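Arylsulfatase (Pseudoalteromonas sp. MB47, PDB 7AJ0) probably hydrolyses sulfate esters of the algal polysaccharide fucoidan, acting as a calcium-binding hexameric sulfatase with an alkaline-phosphatase-like fold. Local coordinates at residues A[59-64]-A[324-329]; A[67-72]-A[82-87]; A[149-154]-A[172-177]. All coordinates share one frame; numbering follows the deposited sequence.

Contact 1: A[59-64]-A[324-329]; sequences VDDLGW and SDNGPN. With CA (calcium ion), chain G.
Asp60, Asp61, Asp325 and Asn326 close on one calcium ion from both segments. Asp60 gives the metal a single oxygen, OD1, and Asp61 does the same through its OD1 at 2.3 Å from the calcium. Asp325 chelates with both carboxylate oxygens, unevenly, OD2 at 2.2 Å and OD1 at 2.6 Å from the ion. Asn326 binds through its amide oxygen OD1, and Cys102 SG completes the site. Asp325 and Asn326 both carry CG between the backbone N and the carbonyl carbon (chi1 76° and 50°), a pose that brings two successive side chains to the same ion. The carboxylates of Asp60 and Asp325 are turned 77° apart, their oxygens drawn close by the shared cation.

This is the metal site of the sulfatase fold, set at the C-terminal ends of the parallel neighbours 53-59 and 318-324, whose last residues Val59 and Ser324 pair in a parallel bridge, with a weak bond from Asp325 N to Val59 O.

The ligands also hold one another: Asp61 N donates almost straight to Asp325 OD1, 3.0 Å away and nearly along the C-O axis. Asn326 ND2 reaches Asp61 OD1 at 2.6 Å from above the carboxylate plane; it also donates to Gly327 O, and these two bonds fix the amide flip that leaves OD1 for the metal. In the second shell, Asp61 OD2 forms a salt bridge with Lys345 and Asp60 OD2 one with Lys157. Farther out, one water links Asp61 O to Asn329 N and another lies between Asp61 OD2 and Asn329 ND2. Pro328 CD rests on Gly63 CA at 3.8 Å.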
ATOM      1  N   VAL A  59      -4.205  -6.958 -35.393  1.00 21.83           N
ATOM      2  CA  VAL A  59      -5.271  -7.104 -34.410  1.00 21.86           C
ATOM      3  C   VAL A  59      -5.160  -5.970 -33.401  1.00 21.82           C
ATOM      4  O   VAL A  59      -4.058  -5.532 -33.051  1.00 21.66           O
ATOM      5  CB  VAL A  59      -5.202  -8.477 -33.720  1.00 21.75           C
ATOM      6  CG1 VAL A  59      -6.429  -8.692 -32.848  1.00 22.34           C
ATOM      7  CG2 VAL A  59      -5.081  -9.580 -34.756  1.00 29.78           C
ATOM      8  N   ASP A  60      -6.306  -5.494 -32.926  1.00 22.00           N
ATOM      9  CA  ASP A  60      -6.362  -4.340 -32.038  1.00 22.06           C
ATOM     10  C   ASP A  60      -6.357  -4.798 -30.586  1.00 23.01           C
ATOM     11  O   ASP A  60      -7.163  -5.647 -30.194  1.00 22.01           O
ATOM     12  CB  ASP A  60      -7.613  -3.511 -32.339  1.00 22.41           C
ATOM     13  CG  ASP A  60      -7.545  -2.109 -31.764  1.00 22.56           C
ATOM     14  OD1 ASP A  60      -6.529  -1.769 -31.129  1.00 25.19           O
ATOM     15  OD2 ASP A  60      -8.512  -1.343 -31.954  1.00 30.07           O
ATOM     16  N   ASP A  61      -5.435  -4.240 -29.796  1.00 21.82           N
ATOM     17  CA  ASP A  61      -5.393  -4.461 -28.350  1.00 21.78           C
ATOM     18  C   ASP A  61      -5.255  -5.941 -28.006  1.00 21.64           C
ATOM     19  O   ASP A  61      -5.852  -6.432 -27.046  1.00 21.74           O
ATOM     20  CB  ASP A  61      -6.630  -3.867 -27.670  1.00 22.07           C
ATOM     21  CG  ASP A  61      -6.661  -2.351 -27.731  1.00 22.26           C
ATOM     22  OD1 ASP A  61      -5.722  -1.762 -28.301  1.00 22.17           O
ATOM     23  OD2 ASP A  61      -7.618  -1.747 -27.204  1.00 22.56           O
ATOM     24  N   LEU A  62      -4.451  -6.656 -28.786  1.00 21.47           N
ATOM     25  CA  LEU A  62      -4.210  -8.073 -28.560  1.00 21.40           C
ATOM     26  C   LEU A  62      -2.975  -8.251 -27.686  1.00 21.30           C
ATOM     27  O   LEU A  62      -1.909  -7.707 -27.988  1.00 21.13           O
ATOM     28  CB  LEU A  62      -4.023  -8.805 -29.888  1.00 21.38           C
ATOM     29  CG  LEU A  62      -3.902 -10.328 -29.807  1.00 21.39           C
ATOM     30  CD1 LEU A  62      -5.266 -10.948 -29.541  1.00 21.60           C
ATOM     31  CD2 LEU A  62      -3.283 -10.898 -31.077  1.00 29.39           C
ATOM     32  N   GLY A  63      -3.120  -9.019 -26.608  1.00 26.86           N
ATOM     33  CA  GLY A  63      -2.016  -9.229 -25.700  1.00 21.22           C
ATOM     34  C   GLY A  63      -1.002 -10.235 -26.214  1.00 22.88           C
ATOM     35  O   GLY A  63      -1.292 -11.086 -27.056  1.00 21.17           O
ATOM     36  N   TRP A  64       0.214 -10.124 -25.670  1.00 21.07           N
ATOM     37  CA  TRP A  64       1.304 -11.009 -26.068  1.00 21.03           C
ATOM     38  C   TRP A  64       0.916 -12.475 -25.949  1.00 21.18           C
ATOM     39  O   TRP A  64       1.319 -13.302 -26.775  1.00 21.21           O
ATOM     40  CB  TRP A  64       2.532 -10.718 -25.203  1.00 21.02           C
ATOM     41  CG  TRP A  64       3.801 -11.385 -25.639  1.00 21.03           C
ATOM     42  CD1 TRP A  64       4.752 -10.865 -26.467  1.00 20.96           C
ATOM     43  CD2 TRP A  64       4.274 -12.680 -25.248  1.00 21.17           C
ATOM     44  NE1 TRP A  64       5.784 -11.757 -26.621  1.00 21.04           N
ATOM     45  CE2 TRP A  64       5.514 -12.880 -25.884  1.00 21.18           C
ATOM     46  CE3 TRP A  64       3.768 -13.692 -24.429  1.00 21.35           C
ATOM     47  CZ2 TRP A  64       6.255 -14.047 -25.725  1.00 21.37           C
ATOM     48  CZ3 TRP A  64       4.505 -14.851 -24.273  1.00 21.54           C
ATOM     49  CH2 TRP A  64       5.735 -15.018 -24.918  1.00 21.54           C
ATOM     50  N   SER A 324       0.001  -7.119 -33.347  1.00 21.18           N
ATOM     51  CA  SER A 324      -0.928  -6.261 -32.631  1.00 21.23           C
ATOM     52  C   SER A 324      -0.391  -4.836 -32.630  1.00 21.29           C
ATOM     53  O   SER A 324       0.769  -4.584 -32.965  1.00 22.04           O
ATOM     54  CB  SER A 324      -1.134  -6.759 -31.195  1.00 21.14           C
ATOM     55  OG  SER A 324      -1.925  -5.852 -30.452  1.00 21.23           O
ATOM     56  N   ASP A 325      -1.250  -3.892 -32.249  1.00 21.42           N
ATOM     57  CA  ASP A 325      -0.835  -2.498 -32.167  1.00 21.55           C
ATOM     58  C   ASP A 325      -0.472  -2.063 -30.752  1.00 21.49           C
ATOM     59  O   ASP A 325       0.236  -1.065 -30.594  1.00 21.58           O
ATOM     60  CB  ASP A 325      -1.930  -1.578 -32.722  1.00 21.83           C
ATOM     61  CG  ASP A 325      -3.098  -1.408 -31.776  1.00 21.93           C
ATOM     62  OD1 ASP A 325      -3.418  -2.354 -31.022  1.00 21.79           O
ATOM     63  OD2 ASP A 325      -3.698  -0.314 -31.796  1.00 22.21           O
ATOM     64  N   ASN A 326      -0.917  -2.784 -29.731  1.00 21.40           N
ATOM     65  CA  ASN A 326      -0.504  -2.514 -28.356  1.00 21.38           C
ATOM     66  C   ASN A 326      -1.006  -3.657 -27.481  1.00 21.29           C
ATOM     67  O   ASN A 326      -1.664  -4.587 -27.956  1.00 21.26           O
ATOM     68  CB  ASN A 326      -1.019  -1.157 -27.870  1.00 21.62           C
ATOM     69  CG  ASN A 326      -2.497  -0.968 -28.127  1.00 22.34           C
ATOM     70  OD1 ASN A 326      -2.893  -0.198 -29.002  1.00 22.01           O
ATOM     71  ND2 ASN A 326      -3.324  -1.678 -27.367  1.00 34.83           N
ATOM     72  N   GLY A 327      -0.680  -3.580 -26.192  1.00 21.31           N
ATOM     73  CA  GLY A 327      -1.042  -4.619 -25.260  1.00 21.29           C
ATOM     74  C   GLY A 327      -2.503  -4.563 -24.874  1.00 21.48           C
ATOM     75  O   GLY A 327      -3.280  -3.720 -25.341  1.00 21.63           O
ATOM     76  N   PRO A 328      -2.890  -5.469 -23.980  1.00 21.53           N
ATOM     77  CA  PRO A 328      -4.311  -5.591 -23.629  1.00 21.75           C
ATOM     78  C   PRO A 328      -4.830  -4.354 -22.915  1.00 21.99           C
ATOM     79  O   PRO A 328      -4.132  -3.739 -22.105  1.00 22.03           O
ATOM     80  CB  PRO A 328      -4.348  -6.822 -22.713  1.00 21.79           C
ATOM     81  CG  PRO A 328      -2.982  -6.875 -22.107  1.00 21.67           C
ATOM     82  CD  PRO A 328      -2.032  -6.350 -23.164  1.00 27.23           C
ATOM     83  N   ASN A 329      -6.074  -3.996 -23.225  1.00 22.21           N
ATOM     84  CA  ASN A 329      -6.762  -2.891 -22.562  1.00 30.87           C
ATOM     85  C   ASN A 329      -7.418  -3.442 -21.302  1.00 22.76           C
ATOM     86  O   ASN A 329      -8.594  -3.809 -21.296  1.00 22.97           O
ATOM     87  CB  ASN A 329      -7.787  -2.256 -23.493  1.00 31.55           C
ATOM     88  CG  ASN A 329      -8.421  -1.015 -22.898  1.00 23.13           C
ATOM     89  OD1 ASN A 329      -8.269  -0.737 -21.709  1.00 32.43           O
ATOM     90  ND2 ASN A 329      -9.138  -0.263 -23.725  1.00 24.38           N
TER
HETATM   91 CA    CA G 600      -5.017  -0.584 -30.105  1.00 22.07          CA
HETATM   92  O   HOH W   1      -7.754  -6.101 -24.914  1.00 22.07           O
HETATM   93  O   HOH W   2      -9.929  -1.986 -26.179  1.00 22.07           O

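Contact 2: A[67-72]-A[82-87]; sequences PGVYGG and NIDKLA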
ATOM      1  N   PRO A  67      -2.794 -15.557 -28.234  1.00 21.76           N
ATOM      2  CA  PRO A  67      -2.781 -16.775 -29.054  1.00 21.95           C
ATOM      3  C   PRO A  67      -2.267 -17.972 -28.269  1.00 22.14           C
ATOM      4  O   PRO A  67      -1.413 -17.849 -27.387  1.00 22.07           O
ATOM      5  CB  PRO A  67      -1.835 -16.427 -30.212  1.00 21.80           C
ATOM      6  CG  PRO A  67      -1.701 -14.935 -30.183  1.00 23.22           C
ATOM      7  CD  PRO A  67      -1.859 -14.539 -28.745  1.00 21.51           C
ATOM      8  N   GLY A  68      -2.798 -19.147 -28.610  1.00 22.44           N
ATOM      9  CA  GLY A  68      -2.411 -20.354 -27.899  1.00 22.73           C
ATOM     10  C   GLY A  68      -0.927 -20.645 -27.993  1.00 22.69           C
ATOM     11  O   GLY A  68      -0.314 -21.121 -27.033  1.00 22.82           O
ATOM     12  N   VAL A  69      -0.323 -20.362 -29.150  1.00 22.55           N
ATOM     13  CA  VAL A  69       1.096 -20.634 -29.347  1.00 22.57           C
ATOM     14  C   VAL A  69       1.985 -19.709 -28.535  1.00 22.32           C
ATOM     15  O   VAL A  69       3.184 -19.980 -28.403  1.00 22.38           O
ATOM     16  CB  VAL A  69       1.417 -20.550 -30.855  1.00 22.55           C
ATOM     17  CG1 VAL A  69       1.395 -19.106 -31.329  1.00 22.20           C
ATOM     18  CG2 VAL A  69       2.753 -21.199 -31.150  1.00 22.73           C
ATOM     19  N   TYR A  70       1.432 -18.634 -27.977  1.00 22.08           N
ATOM     20  CA  TYR A  70       2.158 -17.765 -27.062  1.00 21.90           C
ATOM     21  C   TYR A  70       1.876 -18.080 -25.597  1.00 22.06           C
ATOM     22  O   TYR A  70       2.398 -17.386 -24.718  1.00 26.61           O
ATOM     23  CB  TYR A  70       1.808 -16.296 -27.326  1.00 21.61           C
ATOM     24  CG  TYR A  70       2.597 -15.643 -28.436  1.00 21.46           C
ATOM     25  CD1 TYR A  70       3.810 -15.021 -28.175  1.00 21.36           C
ATOM     26  CD2 TYR A  70       2.120 -15.631 -29.738  1.00 21.46           C
ATOM     27  CE1 TYR A  70       4.530 -14.415 -29.183  1.00 21.27           C
ATOM     28  CE2 TYR A  70       2.833 -15.027 -30.753  1.00 21.86           C
ATOM     29  CZ  TYR A  70       4.037 -14.420 -30.470  1.00 21.29           C
ATOM     30  OH  TYR A  70       4.749 -13.818 -31.478  1.00 21.26           O
ATOM     31  N   GLY A  71       1.061 -19.089 -25.313  1.00 22.33           N
ATOM     32  CA  GLY A  71       0.737 -19.457 -23.954  1.00 27.51           C
ATOM     33  C   GLY A  71      -0.668 -19.128 -23.499  1.00 22.60           C
ATOM     34  O   GLY A  71      -0.936 -19.186 -22.292  1.00 22.78           O
ATOM     35  N   GLY A  72      -1.566 -18.778 -24.416  1.00 22.49           N
ATOM     36  CA  GLY A  72      -2.950 -18.537 -24.068  1.00 22.59           C
ATOM     37  C   GLY A  72      -3.896 -19.505 -24.751  1.00 22.86           C
ATOM     38  O   GLY A  72      -3.924 -20.694 -24.420  1.00 23.20           O
ATOM     39  N   ASN A  82      -5.776 -21.312 -36.343  1.00 23.71           N
ATOM     40  CA  ASN A  82      -5.174 -20.791 -37.566  1.00 23.65           C
ATOM     41  C   ASN A  82      -3.961 -19.923 -37.261  1.00 23.25           C
ATOM     42  O   ASN A  82      -2.936 -20.012 -37.947  1.00 23.27           O
ATOM     43  CB  ASN A  82      -6.197 -19.993 -38.372  1.00 23.71           C
ATOM     44  CG  ASN A  82      -7.299 -20.859 -38.923  1.00 24.18           C
ATOM     45  OD1 ASN A  82      -7.058 -21.734 -39.752  1.00 24.51           O
ATOM     46  ND2 ASN A  82      -8.521 -20.618 -38.472  1.00 24.26           N
ATOM     47  N   ILE A  83      -4.062 -19.065 -36.244  1.00 22.94           N
ATOM     48  CA  ILE A  83      -2.918 -18.245 -35.859  1.00 22.61           C
ATOM     49  C   ILE A  83      -1.781 -19.128 -35.363  1.00 22.65           C
ATOM     50  O   ILE A  83      -0.603 -18.855 -35.623  1.00 23.05           O
ATOM     51  CB  ILE A  83      -3.340 -17.208 -34.802  1.00 22.34           C
ATOM     52  CG1 ILE A  83      -4.291 -16.183 -35.428  1.00 22.34           C
ATOM     53  CG2 ILE A  83      -2.117 -16.530 -34.210  1.00 22.05           C
ATOM     54  CD1 ILE A  83      -5.137 -15.432 -34.419  1.00 23.44           C
ATOM     55  N   ASP A  84      -2.113 -20.201 -34.642  1.00 22.85           N
ATOM     56  CA  ASP A  84      -1.084 -21.139 -34.210  1.00 22.99           C
ATOM     57  C   ASP A  84      -0.374 -21.753 -35.409  1.00 23.24           C
ATOM     58  O   ASP A  84       0.848 -21.949 -35.387  1.00 23.25           O
ATOM     59  CB  ASP A  84      -1.700 -22.235 -33.337  1.00 23.28           C
ATOM     60  CG  ASP A  84      -2.197 -21.709 -31.999  1.00 37.94           C
ATOM     61  OD1 ASP A  84      -2.044 -20.495 -31.739  1.00 26.32           O
ATOM     62  OD2 ASP A  84      -2.743 -22.509 -31.207  1.00 36.00           O
ATOM     63  N   LYS A  85      -1.123 -22.052 -36.472  1.00 26.90           N
ATOM     64  CA  LYS A  85      -0.535 -22.711 -37.633  1.00 23.80           C
ATOM     65  C   LYS A  85       0.380 -21.764 -38.402  1.00 23.60           C
ATOM     66  O   LYS A  85       1.416 -22.186 -38.926  1.00 23.79           O
ATOM     67  CB  LYS A  85      -1.646 -23.259 -38.527  1.00 24.16           C
ATOM     68  CG  LYS A  85      -1.175 -24.243 -39.581  1.00 32.90           C
ATOM     69  CD  LYS A  85      -2.351 -24.973 -40.219  1.00 32.61           C
ATOM     70  CE  LYS A  85      -1.906 -25.838 -41.393  1.00 52.35           C
ATOM     71  NZ  LYS A  85      -0.965 -26.924 -40.989  1.00 53.23           N
ATOM     72  N   LEU A  86       0.022 -20.477 -38.472  1.00 31.04           N
ATOM     73  CA  LEU A  86       0.936 -19.496 -39.047  1.00 23.11           C
ATOM     74  C   LEU A  86       2.270 -19.493 -38.306  1.00 22.97           C
ATOM     75  O   LEU A  86       3.338 -19.462 -38.927  1.00 23.08           O
ATOM     76  CB  LEU A  86       0.320 -18.097 -39.009  1.00 22.82           C
ATOM     77  CG  LEU A  86      -0.675 -17.690 -40.094  1.00 23.61           C
ATOM     78  CD1 LEU A  86      -1.129 -16.246 -39.874  1.00 22.72           C
ATOM     79  CD2 LEU A  86      -0.087 -17.854 -41.486  1.00 27.81           C
ATOM     80  N   ALA A  87       2.225 -19.531 -36.973  1.00 22.78           N
ATOM     81  CA  ALA A  87       3.451 -19.468 -36.186  1.00 22.67           C
ATOM     82  C   ALA A  87       4.256 -20.757 -36.306  1.00 23.03           C
ATOM     83  O   ALA A  87       5.478 -20.722 -36.485  1.00 23.10           O
ATOM     84  CB  ALA A  87       3.115 -19.180 -34.722  1.00 28.52           C
TER
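A short 3-10 turn, residues 68-70, packs against the short helix 81-88 within the long connection that follows strand 53-59 of the sulfatase domain, and Val69 and Asp84 carry the contact. Val69 N donates to Asp84 OD1 over 3.1 Å, with an angle of 142° at the hydrogen. The donor stands well above the carboxylate plane, 56° out of it, and the valine and the aspartate run antiparallel past one another. Asp84 CG lies anti to its own carbonyl carbon (chi1 -68°), which turns the carboxylate from the flank of the helix toward the start of the turn. Val69 CB closes on the same oxygen, 3.6 Å from Asp84 OD1.

Apolar contacts flank the polar one. Val69 CG1 touches Ala87 CB at 3.8 Å, nearly one helical turn beyond Asp84, and CG2 of the same valine is only slightly farther from that methyl. Pro67 CB meets the Ile83 CG2 branch at 4.0 Å. Ile83 and Ala87 also pack on Ile358 of strand 354-360, so this side of the helix is shared between the turn and the sheet.

The turn is closed by its own backbone: Pro67 O accepts from Tyr70 N and Gly72 N, which approach from opposite faces of the carbonyl plane. The hydroxyl of Tyr70, the last residue of the turn, is hydrogen-bonded to Leu93 O and to Gly357 N, which can only donate to it.

Thr80 OG1, just before the helix, bonds both to Asp84 OD1 and to Gly68 N. One carboxylate oxygen is therefore held by the turn and by the helix start together, a partly exposed acid whose negative charge would be eased by backbone N-H and hydroxyl partners.

Contact 3: A[149-154]-A[172-177]; sequences GYKTAL and GFDYFY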
ATOM      1  N   GLY A 149       4.252   0.239 -58.603  1.00 30.22           N
ATOM      2  CA  GLY A 149       3.357  -0.739 -59.182  1.00 40.28           C
ATOM      3  C   GLY A 149       2.524  -1.548 -58.215  1.00 32.45           C
ATOM      4  O   GLY A 149       1.758  -2.411 -58.663  1.00 29.74           O
ATOM      5  N   TYR A 150       2.644  -1.313 -56.914  1.00 28.97           N
ATOM      6  CA  TYR A 150       1.801  -2.000 -55.949  1.00 28.36           C
ATOM      7  C   TYR A 150       0.402  -1.396 -55.935  1.00 28.52           C
ATOM      8  O   TYR A 150       0.229  -0.185 -56.103  1.00 28.86           O
ATOM      9  CB  TYR A 150       2.398  -1.909 -54.541  1.00 27.67           C
ATOM     10  CG  TYR A 150       3.499  -2.901 -54.248  1.00 27.36           C
ATOM     11  CD1 TYR A 150       4.786  -2.699 -54.722  1.00 27.64           C
ATOM     12  CD2 TYR A 150       3.253  -4.032 -53.482  1.00 26.84           C
ATOM     13  CE1 TYR A 150       5.796  -3.603 -54.452  1.00 27.41           C
ATOM     14  CE2 TYR A 150       4.255  -4.938 -53.206  1.00 26.62           C
ATOM     15  CZ  TYR A 150       5.525  -4.718 -53.693  1.00 26.91           C
ATOM     16  OH  TYR A 150       6.525  -5.621 -53.418  1.00 26.75           O
ATOM     17  N   LYS A 151      -0.601  -2.248 -55.742  1.00 28.32           N
ATOM     18  CA  LYS A 151      -1.930  -1.806 -55.331  1.00 28.30           C
ATOM     19  C   LYS A 151      -1.965  -1.856 -53.804  1.00 27.56           C
ATOM     20  O   LYS A 151      -1.798  -2.927 -53.209  1.00 27.09           O
ATOM     21  CB  LYS A 151      -3.024  -2.676 -55.938  1.00 28.55           C
ATOM     22  CG  LYS A 151      -3.152  -2.549 -57.455  1.00 34.68           C
ATOM     23  CD  LYS A 151      -3.644  -1.164 -57.891  1.00 58.39           C
ATOM     24  CE  LYS A 151      -5.125  -0.955 -57.588  1.00 52.89           C
ATOM     25  NZ  LYS A 151      -5.588   0.414 -57.967  1.00 56.52           N
ATOM     26  N   THR A 152      -2.158  -0.703 -53.176  1.00 27.51           N
ATOM     27  CA  THR A 152      -2.012  -0.556 -51.735  1.00 26.89           C
ATOM     28  C   THR A 152      -3.355  -0.229 -51.101  1.00 26.84           C
ATOM     29  O   THR A 152      -4.123   0.582 -51.629  1.00 27.34           O
ATOM     30  CB  THR A 152      -1.000   0.546 -51.410  1.00 26.90           C
ATOM     31  OG1 THR A 152      -1.485   1.803 -51.899  1.00 36.06           O
ATOM     32  CG2 THR A 152       0.340   0.247 -52.060  1.00 27.02           C
ATOM     33  N   ALA A 153      -3.634  -0.857 -49.962  1.00 26.27           N
ATOM     34  CA  ALA A 153      -4.912  -0.656 -49.301  1.00 26.23           C
ATOM     35  C   ALA A 153      -4.764  -0.830 -47.799  1.00 25.62           C
ATOM     36  O   ALA A 153      -3.946  -1.621 -47.324  1.00 25.19           O
ATOM     37  CB  ALA A 153      -5.975  -1.632 -49.825  1.00 26.40           C
ATOM     38  N   LEU A 154      -5.564  -0.069 -47.061  1.00 25.64           N
ATOM     39  CA  LEU A 154      -5.786  -0.291 -45.638  1.00 25.17           C
ATOM     40  C   LEU A 154      -7.273  -0.556 -45.459  1.00 25.32           C
ATOM     41  O   LEU A 154      -8.103   0.279 -45.835  1.00 25.78           O
ATOM     42  CB  LEU A 154      -5.339   0.903 -44.800  1.00 25.10           C
ATOM     43  CG  LEU A 154      -5.345   0.648 -43.290  1.00 24.61           C
ATOM     44  CD1 LEU A 154      -4.197   1.393 -42.628  1.00 24.43           C
ATOM     45  CD2 LEU A 154      -6.673   1.046 -42.662  1.00 30.70           C
ATOM     46  N   GLY A 172      -1.662   8.223 -49.516  1.00 28.60           N
ATOM     47  CA  GLY A 172      -0.815   7.332 -50.285  1.00 28.48           C
ATOM     48  C   GLY A 172      -1.469   6.041 -50.730  1.00 28.26           C
ATOM     49  O   GLY A 172      -1.209   5.561 -51.837  1.00 34.69           O
ATOM     50  N   PHE A 173      -2.310   5.458 -49.882  1.00 27.79           N
ATOM     51  CA  PHE A 173      -2.923   4.177 -50.208  1.00 27.58           C
ATOM     52  C   PHE A 173      -3.917   4.334 -51.351  1.00 28.24           C
ATOM     53  O   PHE A 173      -4.608   5.351 -51.461  1.00 28.72           O
ATOM     54  CB  PHE A 173      -3.625   3.592 -48.983  1.00 27.01           C
ATOM     55  CG  PHE A 173      -2.691   3.204 -47.873  1.00 26.36           C
ATOM     56  CD1 PHE A 173      -2.315   4.128 -46.911  1.00 26.25           C
ATOM     57  CD2 PHE A 173      -2.195   1.911 -47.785  1.00 25.92           C
ATOM     58  CE1 PHE A 173      -1.458   3.772 -45.885  1.00 25.70           C
ATOM     59  CE2 PHE A 173      -1.337   1.549 -46.761  1.00 25.38           C
ATOM     60  CZ  PHE A 173      -0.969   2.481 -45.809  1.00 25.27           C
ATOM     61  N   ASP A 174      -3.989   3.310 -52.207  1.00 28.30           N
ATOM     62  CA  ASP A 174      -4.928   3.345 -53.322  1.00 28.95           C
ATOM     63  C   ASP A 174      -6.368   3.186 -52.854  1.00 28.92           C
ATOM     64  O   ASP A 174      -7.285   3.733 -53.476  1.00 29.54           O
ATOM     65  CB  ASP A 174      -4.599   2.243 -54.332  1.00 29.06           C
ATOM     66  CG  ASP A 174      -3.249   2.434 -54.994  1.00 32.17           C
ATOM     67  OD1 ASP A 174      -2.948   3.565 -55.435  1.00 29.77           O
ATOM     68  OD2 ASP A 174      -2.490   1.446 -55.075  1.00 32.57           O
ATOM     69  N   TYR A 175      -6.591   2.442 -51.774  1.00 28.27           N
ATOM     70  CA  TYR A 175      -7.937   2.092 -51.347  1.00 28.24           C
ATOM     71  C   TYR A 175      -8.013   2.092 -49.831  1.00 27.64           C
ATOM     72  O   TYR A 175      -7.131   1.545 -49.164  1.00 27.06           O
ATOM     73  CB  TYR A 175      -8.336   0.716 -51.901  1.00 28.20           C
ATOM     74  CG  TYR A 175      -9.769   0.323 -51.633  1.00 28.30           C
ATOM     75  CD1 TYR A 175     -10.816   1.083 -52.130  1.00 28.95           C
ATOM     76  CD2 TYR A 175     -10.076  -0.816 -50.901  1.00 27.81           C
ATOM     77  CE1 TYR A 175     -12.129   0.730 -51.895  1.00 30.55           C
ATOM     78  CE2 TYR A 175     -11.387  -1.179 -50.664  1.00 27.95           C
ATOM     79  CZ  TYR A 175     -12.408  -0.402 -51.164  1.00 28.59           C
ATOM     80  OH  TYR A 175     -13.717  -0.751 -50.933  1.00 30.97           O
ATOM     81  N   PHE A 176      -9.065   2.711 -49.295  1.00 27.83           N
ATOM     82  CA  PHE A 176      -9.373   2.641 -47.875  1.00 27.36           C
ATOM     83  C   PHE A 176     -10.805   2.166 -47.687  1.00 27.50           C
ATOM     84  O   PHE A 176     -11.705   2.553 -48.442  1.00 28.11           O
ATOM     85  CB  PHE A 176      -9.203   3.989 -47.172  1.00 27.47           C
ATOM     86  CG  PHE A 176      -9.757   4.010 -45.772  1.00 27.14           C
ATOM     87  CD1 PHE A 176      -9.277   3.133 -44.812  1.00 26.47           C
ATOM     88  CD2 PHE A 176     -10.758   4.898 -45.416  1.00 27.57           C
ATOM     89  CE1 PHE A 176      -9.780   3.143 -43.526  1.00 26.21           C
ATOM     90  CE2 PHE A 176     -11.265   4.912 -44.130  1.00 30.83           C
ATOM     91  CZ  PHE A 176     -10.774   4.032 -43.184  1.00 26.64           C
ATOM     92  N   TYR A 177     -11.011   1.328 -46.674  1.00 26.98           N
ATOM     93  CA  TYR A 177     -12.352   0.885 -46.307  1.00 27.10           C
ATOM     94  C   TYR A 177     -12.301   0.487 -44.838  1.00 26.54           C
ATOM     95  O   TYR A 177     -11.710  -0.544 -44.505  1.00 26.05           O
ATOM     96  CB  TYR A 177     -12.806  -0.283 -47.177  1.00 27.24           C
ATOM     97  CG  TYR A 177     -14.251  -0.676 -46.950  1.00 27.50           C
ATOM     98  CD1 TYR A 177     -14.649  -1.280 -45.766  1.00 27.12           C
ATOM     99  CD2 TYR A 177     -15.216  -0.440 -47.920  1.00 28.19           C
ATOM    100  CE1 TYR A 177     -15.965  -1.634 -45.551  1.00 27.41           C
ATOM    101  CE2 TYR A 177     -16.538  -0.795 -47.715  1.00 28.48           C
ATOM    102  CZ  TYR A 177     -16.903  -1.393 -46.529  1.00 28.08           C
ATOM    103  OH  TYR A 177     -18.211  -1.750 -46.310  1.00 28.41           O
TER
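The Phe173 ring takes Leu154 CB over one face, while Ala153 N lies in the ring plane at its edge. The Phe176 ring is met at its edge by Leu154 O, 3.3 Å from CD1; Leu154 CD2 lies 3.8 Å from Phe176 CE1, the leucine branch running alongside the ring. Ala153 CB sits at the edge of the Tyr175 ring, near its plane, and Tyr175 OH runs on to Glu247.

These residues pair strands 151-155 and 175-177 in parallel within the large mixed sheet of the sulfatase fold; Ala153 and Tyr175 share one face, Leu154 and Phe176 the other. Leu154 N donates to Tyr175 O at 3.1 Å, and Tyr177 N to Leu154 O at 3.2 Å.

Just ahead, Thr152 O accepts weak bonds from both Asp174 N and Tyr175 N, and side chains add to them. Thr152 N donates to Asp174 OD2 at 2.9 Å, on the anti side of the carboxylate and 27° out of its plane. In return Asp174 N reaches Thr152 OG1 at 2.9 Å, a hydroxyl placed between the backbone N and the carbonyl carbon (chi1 63°). Ser146 OG is hydrogen-bonded to both Thr152 OG1 and Asp174 OD2, and Asp174 OD1 forms a salt bridge with Lys221.

All three contacts are largely buried, but contact 1 lies nearest the middle of the chain, its centre about 8 Å from the chain centre against 18 Å for the others, and only contacts 2 and 3 include partly exposed residues. Contacts 1 and 3 both involve strands of the mixed sheet: contact 1 its strand ends, where acidic ligands gather round a metal, contact 3 a short parallel pairing. Contact 2 joins a turn and a helix beside that sheet by one acid and small apolar groups. Contacts 1 and 2 touch, Trp64 O lying 3.1 Å from Tyr70 CB, whereas contact 3 stays about 11 Å from contact 1 between nearest atoms.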